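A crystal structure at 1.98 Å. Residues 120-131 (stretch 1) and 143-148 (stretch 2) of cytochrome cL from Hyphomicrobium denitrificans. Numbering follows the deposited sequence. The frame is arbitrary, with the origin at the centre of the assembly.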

# COMPACT_ATOMS: atom_id res chain seq x y z
N ALA A 120 -1.06 -2.58 1.76
CA ALA A 120 -1.18 -3.13 3.13
C ALA A 120 0.18 -3.27 3.75
O ALA A 120 0.35 -3.01 4.95
N TRP A 121 1.17 -3.67 2.95
CA TRP A 121 2.57 -3.80 3.47
C TRP A 121 3.11 -2.43 3.84
O TRP A 121 3.73 -2.30 4.88
N ILE A 122 2.96 -1.45 2.93
CA ILE A 122 3.39 -0.09 3.22
C ILE A 122 2.78 0.46 4.52
O ILE A 122 3.48 1.07 5.32
N ARG A 123 1.49 0.22 4.75
CA ARG A 123 0.87 0.64 6.03
C ARG A 123 1.50 -0.11 7.20
O ARG A 123 1.70 0.48 8.29
N HIS A 124 1.77 -1.39 7.00
CA HIS A 124 2.29 -2.26 8.12
C HIS A 124 3.68 -1.88 8.68
O HIS A 124 3.97 -2.13 9.87
N ILE A 125 4.54 -1.35 7.81
CA ILE A 125 5.92 -0.94 8.13
C ILE A 125 6.07 0.42 8.82
O ILE A 125 7.19 0.78 9.23
N GLN A 126 4.95 1.15 8.96
CA GLN A 126 4.83 2.37 9.76
C GLN A 126 5.39 2.16 11.17
O GLN A 126 5.12 1.17 11.80
N LYS A 127 6.20 3.11 11.62
CA LYS A 127 6.87 2.99 12.90
C LYS A 127 6.72 4.26 13.75
O LYS A 127 7.23 4.31 14.86
N ASP A 128 6.01 5.27 13.23
CA ASP A 128 5.63 6.47 13.97
C ASP A 128 4.23 6.30 14.56
O ASP A 128 3.53 5.34 14.21
N ASP A 129 3.81 7.22 15.43
CA ASP A 129 2.49 7.12 16.09
C ASP A 129 1.37 7.21 15.05
O ASP A 129 1.41 8.02 14.14
N VAL A 130 0.36 6.36 15.20
CA VAL A 130 -0.77 6.30 14.27
C VAL A 130 -2.13 6.83 14.79
O VAL A 130 -3.19 6.62 14.16
N ALA A 131 -2.13 7.53 15.91
CA ALA A 131 -3.42 8.05 16.43
C ALA A 131 -4.13 8.98 15.41
O ALA A 131 -5.36 9.02 15.34
N ASN A 143 -4.94 -1.33 17.97
CA ASN A 143 -4.16 -2.57 17.87
C ASN A 143 -2.79 -2.43 17.16
O ASN A 143 -1.93 -3.32 17.24
N PHE A 144 -2.60 -1.33 16.44
CA PHE A 144 -1.40 -1.12 15.65
C PHE A 144 -0.15 -0.88 16.50
O PHE A 144 -0.13 -0.00 17.38
N LYS A 145 0.90 -1.65 16.21
CA LYS A 145 2.20 -1.50 16.88
C LYS A 145 3.27 -1.08 15.86
O LYS A 145 3.24 -1.55 14.73
N PRO A 146 4.21 -0.20 16.25
CA PRO A 146 5.24 0.25 15.32
C PRO A 146 5.92 -1.00 14.73
O PRO A 146 6.12 -1.97 15.47
N PHE A 147 6.27 -0.99 13.43
CA PHE A 147 6.83 -2.20 12.80
C PHE A 147 8.22 -2.45 13.37
O PHE A 147 8.99 -1.52 13.48
N ASP A 148 8.52 -3.69 13.73
CA ASP A 148 9.83 -4.14 14.17
C ASP A 148 10.31 -5.24 13.27
O ASP A 148 9.81 -6.37 13.37

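Two phenylalanines of stretch 2, Phe144 and Phe147, both with chi1 t, point toward stretch 1 and supply most of its contact. Ala120 and Ile122 lie out of reach. Trp121 (t) sets out sideways to stretch 2, but its long indole carries CH2 to 3.6 Å from CZ of Phe147, the two rings meeting obliquely with planes at 80°. Arg123 leaves sideways, its guanidinium bonding elsewhere in the structure; its carbonyl O lies 3.6 Å from Phe144 CZ. His124 (t) starts sideways, but its ring comes close to Phe147, CD2 to CD2 at 3.5 Å, while a water O lies 2.6 Å from His124 O and 2.8 Å from Lys145 O, hydrogen-bonding distances that bridge the two backbones. Ile125 (p, t) sets the methyl CG2 over one face of the Phe147 ring, 4.0 Å from its centroid, a CH-pi contact well suited to a branched aliphatic chain. At Gln126 the backbone does the joining: Phe147 N donates to Gln126 O at 2.9 Å, and the same oxygen meets the edge of Phe144, 3.5 Å from CZ. Lys127, exposed, starts sideways, and its NZ forms a salt bridge with Asp128 OD1 at 2.7 Å. Asp128 and Asp129 point away, leaving their carboxylates outside the apolar contact. Val130 (m) turns back toward stretch 2, its compact CG2 packing 3.6 Å from Phe144 CD2.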

# COMPACT_ATOMS: atom_id res chain seq x y z
CB ALA A 120 -1.88 -4.50 3.13
CB TRP A 121 3.55 -4.43 2.46
CG TRP A 121 4.97 -4.55 2.97
CD1 TRP A 121 6.10 -3.95 2.46
CD2 TRP A 121 5.40 -5.30 4.10
NE1 TRP A 121 7.21 -4.30 3.20
CE2 TRP A 121 6.80 -5.13 4.22
CE3 TRP A 121 4.73 -6.11 5.03
CZ2 TRP A 121 7.55 -5.74 5.25
CZ3 TRP A 121 5.49 -6.71 6.07
CH2 TRP A 121 6.88 -6.51 6.15
CB ILE A 122 3.14 0.90 2.01
CG1 ILE A 122 3.98 0.46 0.80
CG2 ILE A 122 3.38 2.37 2.44
CD1 ILE A 122 3.52 1.15 -0.53
CB ARG A 123 -0.65 0.43 6.03
CG ARG A 123 -1.40 1.19 4.87
CD ARG A 123 -0.96 2.63 4.86
NE ARG A 123 -1.85 3.38 3.99
CZ ARG A 123 -1.64 4.62 3.57
NH1 ARG A 123 -0.56 5.27 3.89
NH2 ARG A 123 -2.55 5.19 2.79
CB HIS A 124 2.32 -3.74 7.71
CG HIS A 124 2.55 -4.67 8.87
ND1 HIS A 124 1.58 -4.93 9.82
CD2 HIS A 124 3.62 -5.41 9.21
CE1 HIS A 124 2.07 -5.78 10.71
NE2 HIS A 124 3.31 -6.08 10.37
CB ILE A 125 6.89 -1.04 6.87
CG1 ILE A 125 6.45 -0.15 5.68
CG2 ILE A 125 7.09 -2.52 6.42
CD1 ILE A 125 7.31 -0.39 4.40
CB GLN A 126 3.37 2.80 9.87
CG GLN A 126 3.13 4.13 10.58
CD GLN A 126 3.86 5.30 9.91
OE1 GLN A 126 4.29 6.24 10.60
NE2 GLN A 126 3.99 5.27 8.59
CB LYS A 127 8.35 2.59 12.69
CG LYS A 127 9.18 3.50 11.76
CD LYS A 127 9.66 4.79 12.45
CE LYS A 127 10.12 5.84 11.44
NZ LYS A 127 10.30 7.26 11.95
CB ASP A 128 5.62 7.70 13.04
CG ASP A 128 7.02 8.21 12.70
OD1 ASP A 128 8.02 7.74 13.26
OD2 ASP A 128 7.11 9.11 11.81
CB ASP A 129 2.30 8.21 17.17
CG ASP A 129 0.85 8.26 17.72
OD1 ASP A 129 0.10 9.16 17.34
OD2 ASP A 129 0.47 7.36 18.52
CB VAL A 130 -0.97 4.89 13.79
CG1 VAL A 130 0.21 4.52 12.88
CG2 VAL A 130 -1.07 3.89 15.04
CB ALA A 131 -3.20 8.74 17.78
CB ASN A 143 -4.97 -3.62 17.12
CG ASN A 143 -6.09 -4.19 17.94
OD1 ASN A 143 -5.88 -4.70 19.05
ND2 ASN A 143 -7.30 -4.13 17.40
CB PHE A 144 -1.59 0.04 14.64
CG PHE A 144 -0.45 0.15 13.66
CD1 PHE A 144 -0.45 -0.63 12.49
CD2 PHE A 144 0.67 0.92 13.95
CE1 PHE A 144 0.62 -0.57 11.59
CE2 PHE A 144 1.74 0.99 13.06
CZ PHE A 144 1.73 0.24 11.88
CB LYS A 145 2.60 -2.80 17.59
CG LYS A 145 2.08 -4.07 16.93
CD LYS A 145 3.05 -4.62 15.88
CE LYS A 145 2.63 -5.97 15.32
NZ LYS A 145 1.35 -5.88 14.55
CB PRO A 146 6.23 1.03 16.22
CG PRO A 146 5.91 0.58 17.65
CD PRO A 146 4.40 0.39 17.60
CB PHE A 147 6.91 -2.05 11.28
CG PHE A 147 7.50 -3.25 10.54
CD1 PHE A 147 8.77 -3.15 9.93
CD2 PHE A 147 6.79 -4.45 10.40
CE1 PHE A 147 9.34 -4.21 9.26
CE2 PHE A 147 7.34 -5.54 9.72
CZ PHE A 147 8.63 -5.41 9.13
CB ASP A 148 9.75 -4.72 15.59
CG ASP A 148 11.12 -5.14 16.11
OD1 ASP A 148 12.16 -4.90 15.41
OD2 ASP A 148 11.16 -5.69 17.22
O HOH W 1 3.18 -2.94 12.26